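Local coordinates for endo-1,4-beta-xylanase C (PDB 4XUP), which cleaves internal beta-1,4-xylosidic linkages in xylan and carries, ahead of its catalytic domain, the tandem CBM22 carbohydrate-binding modules that make up this chain, at residues A[172-177]-A[325-330]; A[239-244]-A[321-326]. All coordinates share one frame; numbering follows the deposited sequence.

Contact 1: A[172-177]-A[325-330]; sequences ALFKAD and DDVQIT. Unlike the reference sequence in segment 172-177: Asp177 (reference Tyr). With CA (calcium ion), chain H.
In the beta-sandwich of the second CBM22 module, the ring of Phe174 turns its edge to Val327, whose CG1 lies in the ring plane 3.9 Å from CE2, while Ile329 CD1 comes in obliquely against Phe174 CB and CD2. Tyr227 meets the same ring edge-to-face, so a large aromatic suits this buried place. Phe174 holds its ring there with CG anti to the backbone N (chi1 180°). A second flat group, the Asp325 carboxylate, gives both oxygens to the calcium ion, and Asp326 N bonds to OD1 from above the carboxylate plane.

These groups belong to an antiparallel strand pair that has a bulge near each end. In a classic bulge, Leu173 N and, weakly, Phe174 N both bond to Ile329 O. In a G1 bulge, Asp326 and Val327 both face Ala176; Asp326 takes left-handed backbone angles (phi 43°, psi 55°). Ala176 CB, small enough to sit close to its neighbour, rests 4.0 Å from Val327 CB.

On the other face Lys175 and Gln328 run side by side, suiting a partly exposed surface. Lys175 CE lies 3.2 Å from Gln328 OE1, but NZ is 4.3 Å from that oxygen, so the amide meets the aliphatic chain rather than the ammonium. An exchange of Lys175 for alanine removes this methylene from beside Gln328 OE1 and would probably leave the amide freer to turn.

Glu179, Ser204 and Arg206 complete the calcium site. Because Asp177 contributes its main-chain oxygen, the ligand does not depend on the side chain that differs from the reference: Asp177 O lies 2.4 Å from the calcium ion and 3.0 Å from Asp325 OD1, two acceptors brought together by the metal.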
loop_
_atom_site.group_PDB
_atom_site.type_symbol
_atom_site.label_atom_id
_atom_site.label_comp_id
_atom_site.label_asym_id
_atom_site.label_seq_id
_atom_site.Cartn_x
_atom_site.Cartn_y
_atom_site.Cartn_z
ATOM N N ALA A 172 12.633 4.905 -1.634
ATOM C CA ALA A 172 12.182 3.774 -2.425
ATOM C C ALA A 172 10.998 4.210 -3.272
ATOM O O ALA A 172 9.910 4.445 -2.754
ATOM C CB ALA A 172 11.805 2.607 -1.536
ATOM N N LEU A 173 11.221 4.313 -4.572
ATOM C CA LEU A 173 10.179 4.750 -5.536
ATOM C C LEU A 173 9.230 3.610 -5.929
ATOM O O LEU A 173 8.038 3.801 -6.211
ATOM C CB LEU A 173 10.813 5.341 -6.808
ATOM C CG LEU A 173 11.539 6.687 -6.903
ATOM C CD1 LEU A 173 12.513 6.709 -5.766
ATOM C CD2 LEU A 173 12.241 7.023 -8.234
ATOM N N PHE A 174 9.794 2.420 -5.979
ATOM C CA PHE A 174 9.063 1.217 -6.398
ATOM C C PHE A 174 9.591 0.011 -5.647
ATOM O O PHE A 174 10.807 -0.155 -5.495
ATOM C CB PHE A 174 9.176 0.971 -7.918
ATOM C CG PHE A 174 8.437 -0.262 -8.378
ATOM C CD1 PHE A 174 7.042 -0.249 -8.493
ATOM C CD2 PHE A 174 9.116 -1.455 -8.651
ATOM C CE1 PHE A 174 6.340 -1.388 -8.881
ATOM C CE2 PHE A 174 8.422 -2.592 -9.043
ATOM C CZ PHE A 174 7.030 -2.562 -9.156
ATOM N N LYS A 175 8.672 -0.830 -5.205
ATOM C CA LYS A 175 9.038 -2.024 -4.469
ATOM C C LYS A 175 8.074 -3.141 -4.774
ATOM O O LYS A 175 6.864 -2.935 -4.862
ATOM C CB LYS A 175 9.059 -1.749 -2.953
ATOM C CG LYS A 175 10.106 -2.527 -2.177
ATOM C CD LYS A 175 9.877 -2.388 -0.678
ATOM C CE LYS A 175 11.185 -2.139 0.077
ATOM N NZ LYS A 175 10.934 -1.743 1.497
ATOM N N ALA A 176 8.627 -4.338 -4.908
ATOM C CA ALA A 176 7.829 -5.549 -5.069
ATOM C C ALA A 176 8.540 -6.711 -4.378
ATOM O O ALA A 176 9.626 -7.124 -4.772
ATOM C CB ALA A 176 7.566 -5.849 -6.530
ATOM N N ASP A 177 7.894 -7.189 -3.326
ATOM C CA ASP A 177 8.358 -8.332 -2.527
ATOM C C ASP A 177 7.443 -9.569 -2.671
ATOM O O ASP A 177 7.822 -10.673 -2.289
ATOM C CB ASP A 177 8.538 -7.935 -1.042
ATOM C CG ASP A 177 7.217 -7.584 -0.328
ATOM O OD1 ASP A 177 6.113 -7.997 -0.779
ATOM O OD2 ASP A 177 7.287 -6.887 0.708
ATOM N N ASP A 325 12.285 -11.706 -7.293
ATOM C CA ASP A 325 11.877 -11.241 -5.929
ATOM C C ASP A 325 12.645 -10.001 -5.513
ATOM O O ASP A 325 13.630 -9.631 -6.163
ATOM C CB ASP A 325 12.126 -12.340 -4.890
ATOM C CG ASP A 325 11.344 -12.140 -3.591
ATOM O OD1 ASP A 325 10.590 -11.161 -3.441
ATOM O OD2 ASP A 325 11.490 -12.983 -2.702
ATOM N N ASP A 326 12.140 -9.347 -4.467
ATOM C CA ASP A 326 12.720 -8.093 -3.873
ATOM C C ASP A 326 13.164 -7.096 -4.953
ATOM O O ASP A 326 14.324 -6.671 -5.044
ATOM C CB ASP A 326 13.830 -8.403 -2.873
ATOM C CG ASP A 326 13.302 -9.135 -1.627
ATOM O OD1 ASP A 326 12.069 -9.139 -1.370
ATOM O OD2 ASP A 326 14.129 -9.701 -0.878
ATOM N N VAL A 327 12.196 -6.799 -5.808
ATOM C CA VAL A 327 12.366 -5.850 -6.913
ATOM C C VAL A 327 12.252 -4.472 -6.320
ATOM O O VAL A 327 11.324 -4.196 -5.577
ATOM C CB VAL A 327 11.280 -5.966 -8.000
ATOM C CG1 VAL A 327 11.505 -4.952 -9.113
ATOM C CG2 VAL A 327 11.274 -7.352 -8.591
ATOM N N GLN A 328 13.163 -3.607 -6.724
ATOM C CA GLN A 328 13.315 -2.312 -6.079
ATOM C C GLN A 328 13.961 -1.251 -6.959
ATOM O O GLN A 328 14.978 -1.475 -7.605
ATOM C CB GLN A 328 14.104 -2.464 -4.786
ATOM C CG GLN A 328 14.105 -1.224 -3.909
ATOM C CD GLN A 328 14.594 -1.511 -2.505
ATOM O OE1 GLN A 328 13.862 -2.068 -1.674
ATOM N NE2 GLN A 328 15.846 -1.142 -2.228
ATOM N N ILE A 329 13.340 -0.083 -6.942
ATOM C CA ILE A 329 13.874 1.118 -7.587
ATOM C C ILE A 329 14.036 2.210 -6.530
ATOM O O ILE A 329 13.101 2.578 -5.833
ATOM C CB ILE A 329 13.012 1.636 -8.736
ATOM C CG1 ILE A 329 12.783 0.528 -9.761
ATOM C CG2 ILE A 329 13.693 2.823 -9.413
ATOM C CD1 ILE A 329 11.791 0.862 -10.860
ATOM N N THR A 330 15.241 2.747 -6.467
ATOM C CA THR A 330 15.579 3.781 -5.491
ATOM C C THR A 330 16.203 4.978 -6.201
ATOM O O THR A 330 16.876 4.867 -7.238
ATOM C CB THR A 330 16.436 3.288 -4.315
ATOM O OG1 THR A 330 17.783 3.123 -4.750
ATOM C CG2 THR A 330 15.914 1.963 -3.752
HETATM CA CA CA H . 9.514 -12.214 -1.505
#

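Contact 2: A[239-244]-A[321-326]; sequences WAMYDE and PFYVDD. With CA (calcium ion), chain H.
Tyr323 lies alongside Met241, the two side chains pointing the same way from an antiparallel hydrogen-bonded pair in the CBM22 beta-sandwich. Starting at the backbone, Tyr323 CB is 3.7 Å from Met241 O. CG lies about equally far from Met241 O and CE, at the limit of contact, and CD1 touches both, with the methyl at 3.5 Å. Farther out, CE1 meets both Met241 CE, at 3.9 Å, and Asp243 CB, which lies near the ring plane, at 4.1 Å. Ile200, Ser207 and Lys209 supply further neighbours for this buried side chain.

The methionine reaches the ring by folding: CG is anti to the backbone N (chi1 -178°), and bends at the next two torsions bring the thioether back. SD stands 5.0 Å from the centroid of the Tyr323 ring in an oblique Met-aromatic contact. A flexible, polarisable chain suits this place because it can follow the contour of the tyrosine. Met241 O does double work, lying in the plane of the ring at its edge and accepting a nearly straight bond from Tyr323 N at 2.7 Å.

At the other end of the pair, Trp239 and Asp325 exchange two backbone bonds. The indole stacks on His202 and puts its CD1 3.9 Å from Asp326 CB, with the Asp326 carboxylate almost perpendicular to the ring. The opposite face of the strands carries Ala240, Val324 and Phe322, apolar residues suited to burial; Phe322 also touches Ile251 of strand 248-259. Tyr242 shares that side, its hydroxyl hydrogen-bonded to Pro246 O. Where the strands give way to loop, the Glu244 side chain crosses that of Pro321 at about a right angle, with OE1 3.7 Å from Pro321 CD.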
loop_
_atom_site.group_PDB
_atom_site.type_symbol
_atom_site.label_atom_id
_atom_site.label_comp_id
_atom_site.label_asym_id
_atom_site.label_seq_id
_atom_site.Cartn_x
_atom_site.Cartn_y
_atom_site.Cartn_z
ATOM N N TRP A 239 16.300 -9.422 -7.407
ATOM C CA TRP A 239 16.893 -10.720 -7.116
ATOM C C TRP A 239 16.249 -11.786 -7.985
ATOM O O TRP A 239 15.047 -11.779 -8.222
ATOM C CB TRP A 239 16.753 -11.091 -5.638
ATOM C CG TRP A 239 17.622 -10.231 -4.756
ATOM C CD1 TRP A 239 17.353 -8.967 -4.345
ATOM C CD2 TRP A 239 18.912 -10.568 -4.209
ATOM N NE1 TRP A 239 18.381 -8.493 -3.578
ATOM C CE2 TRP A 239 19.352 -9.450 -3.474
ATOM C CE3 TRP A 239 19.729 -11.705 -4.262
ATOM C CZ2 TRP A 239 20.575 -9.428 -2.795
ATOM C CZ3 TRP A 239 20.942 -11.688 -3.582
ATOM C CH2 TRP A 239 21.354 -10.552 -2.861
ATOM N N ALA A 240 17.087 -12.674 -8.486
ATOM C CA ALA A 240 16.651 -13.761 -9.368
ATOM C C ALA A 240 17.214 -15.096 -8.928
ATOM O O ALA A 240 18.268 -15.177 -8.332
ATOM C CB ALA A 240 17.040 -13.484 -10.820
ATOM N N MET A 241 16.511 -16.139 -9.302
ATOM C CA MET A 241 16.921 -17.498 -8.993
ATOM C C MET A 241 16.274 -18.442 -9.977
ATOM O O MET A 241 15.135 -18.231 -10.394
ATOM C CB MET A 241 16.512 -17.880 -7.562
ATOM C CG MET A 241 16.937 -19.288 -7.084
ATOM S SD MET A 241 15.810 -20.676 -7.400
ATOM C CE MET A 241 14.412 -20.285 -6.328
ATOM N N TYR A 242 17.007 -19.492 -10.325
ATOM C CA TYR A 242 16.448 -20.596 -11.122
ATOM C C TYR A 242 16.831 -21.892 -10.453
ATOM O O TYR A 242 17.861 -21.974 -9.800
ATOM C CB TYR A 242 16.891 -20.555 -12.583
ATOM C CG TYR A 242 18.234 -21.122 -12.839
ATOM C CD1 TYR A 242 18.388 -22.472 -13.124
ATOM C CD2 TYR A 242 19.359 -20.323 -12.812
ATOM C CE1 TYR A 242 19.639 -23.017 -13.367
ATOM C CE2 TYR A 242 20.618 -20.851 -13.055
ATOM C CZ TYR A 242 20.756 -22.201 -13.329
ATOM O OH TYR A 242 21.990 -22.758 -13.563
ATOM N N ASP A 243 15.963 -22.880 -10.594
ATOM C CA ASP A 243 15.982 -24.106 -9.770
ATOM C C ASP A 243 16.098 -25.429 -10.536
ATOM O O ASP A 243 16.160 -26.499 -9.931
ATOM C CB ASP A 243 14.672 -24.079 -8.981
ATOM C CG ASP A 243 14.704 -24.879 -7.702
ATOM O OD1 ASP A 243 15.678 -25.664 -7.452
ATOM O OD2 ASP A 243 13.707 -24.726 -6.941
ATOM N N GLU A 244 16.147 -25.351 -11.859
ATOM C CA GLU A 244 16.217 -26.537 -12.737
ATOM C C GLU A 244 17.102 -26.312 -13.972
ATOM O O GLU A 244 17.370 -25.191 -14.360
ATOM C CB GLU A 244 14.778 -26.883 -13.149
ATOM C CG GLU A 244 14.490 -27.778 -14.381
ATOM C CD GLU A 244 13.595 -27.068 -15.410
ATOM O OE1 GLU A 244 14.084 -26.484 -16.440
ATOM O OE2 GLU A 244 12.371 -27.096 -15.145
ATOM N N PRO A 321 12.438 -21.998 -16.498
ATOM C CA PRO A 321 11.692 -21.112 -15.663
ATOM C C PRO A 321 12.613 -20.474 -14.644
ATOM O O PRO A 321 13.608 -21.058 -14.253
ATOM C CB PRO A 321 10.669 -22.033 -14.964
ATOM C CG PRO A 321 11.218 -23.392 -15.081
ATOM C CD PRO A 321 11.988 -23.389 -16.354
ATOM N N PHE A 322 12.245 -19.285 -14.217
ATOM C CA PHE A 322 12.949 -18.613 -13.139
ATOM C C PHE A 322 12.064 -17.723 -12.283
ATOM O O PHE A 322 10.949 -17.321 -12.656
ATOM C CB PHE A 322 14.142 -17.838 -13.684
ATOM C CG PHE A 322 13.771 -16.701 -14.569
ATOM C CD1 PHE A 322 13.529 -15.442 -14.036
ATOM C CD2 PHE A 322 13.707 -16.872 -15.949
ATOM C CE1 PHE A 322 13.205 -14.370 -14.862
ATOM C CE2 PHE A 322 13.389 -15.803 -16.793
ATOM C CZ PHE A 322 13.129 -14.550 -16.245
ATOM N N TYR A 323 12.619 -17.400 -11.128
ATOM C CA TYR A 323 11.926 -16.645 -10.093
ATOM C C TYR A 323 12.584 -15.289 -9.955
ATOM O O TYR A 323 13.785 -15.126 -10.156
ATOM C CB TYR A 323 11.957 -17.349 -8.741
ATOM C CG TYR A 323 11.477 -18.781 -8.758
ATOM C CD1 TYR A 323 12.316 -19.812 -9.137
ATOM C CD2 TYR A 323 10.179 -19.112 -8.361
ATOM C CE1 TYR A 323 11.867 -21.132 -9.148
ATOM C CE2 TYR A 323 9.722 -20.422 -8.364
ATOM C CZ TYR A 323 10.559 -21.427 -8.763
ATOM O OH TYR A 323 10.096 -22.720 -8.770
ATOM N N VAL A 324 11.757 -14.314 -9.649
ATOM C CA VAL A 324 12.194 -12.980 -9.336
ATOM C C VAL A 324 11.555 -12.535 -8.029
ATOM O O VAL A 324 10.465 -12.956 -7.679
ATOM C CB VAL A 324 11.793 -12.100 -10.498
ATOM C CG1 VAL A 324 11.729 -10.636 -10.136
ATOM C CG2 VAL A 324 12.768 -12.334 -11.613
ATOM N N ASP A 325 12.285 -11.706 -7.293
ATOM C CA ASP A 325 11.877 -11.241 -5.929
ATOM C C ASP A 325 12.645 -10.001 -5.513
ATOM O O ASP A 325 13.630 -9.631 -6.163
ATOM C CB ASP A 325 12.126 -12.340 -4.890
ATOM C CG ASP A 325 11.344 -12.140 -3.591
ATOM O OD1 ASP A 325 10.590 -11.161 -3.441
ATOM O OD2 ASP A 325 11.490 -12.983 -2.702
ATOM N N ASP A 326 12.140 -9.347 -4.467
ATOM C CA ASP A 326 12.720 -8.093 -3.873
ATOM C C ASP A 326 13.164 -7.096 -4.953
ATOM O O ASP A 326 14.324 -6.671 -5.044
ATOM C CB ASP A 326 13.830 -8.403 -2.873
ATOM C CG ASP A 326 13.302 -9.135 -1.627
ATOM O OD1 ASP A 326 12.069 -9.139 -1.370
ATOM O OD2 ASP A 326 14.129 -9.701 -0.878
HETATM CA CA CA H . 9.514 -12.214 -1.505
#

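Contacts 1 and 2, with centres about 15 Å apart, follow one another along strand 322-331 and share Asp325 and Asp326. Strand 233-241 runs along one side of it through both contacts. Its other neighbour changes along the way: Phe322 and Val324 bond to strand 206-211, whereas Val327 and Ile329 bond to 172-176 in contact 1. The calcium ion sits at this change of partner and takes Arg206 O from strand 206-211 and Asp177 O from just beyond strand 172-176, with Asp325 OD2 at 2.4 Å from the metal. His202 also bridges the two contacts: its N bonds to Asp325 OD2 while its ring stacks on Trp239. The catalytic domain is absent from this chain.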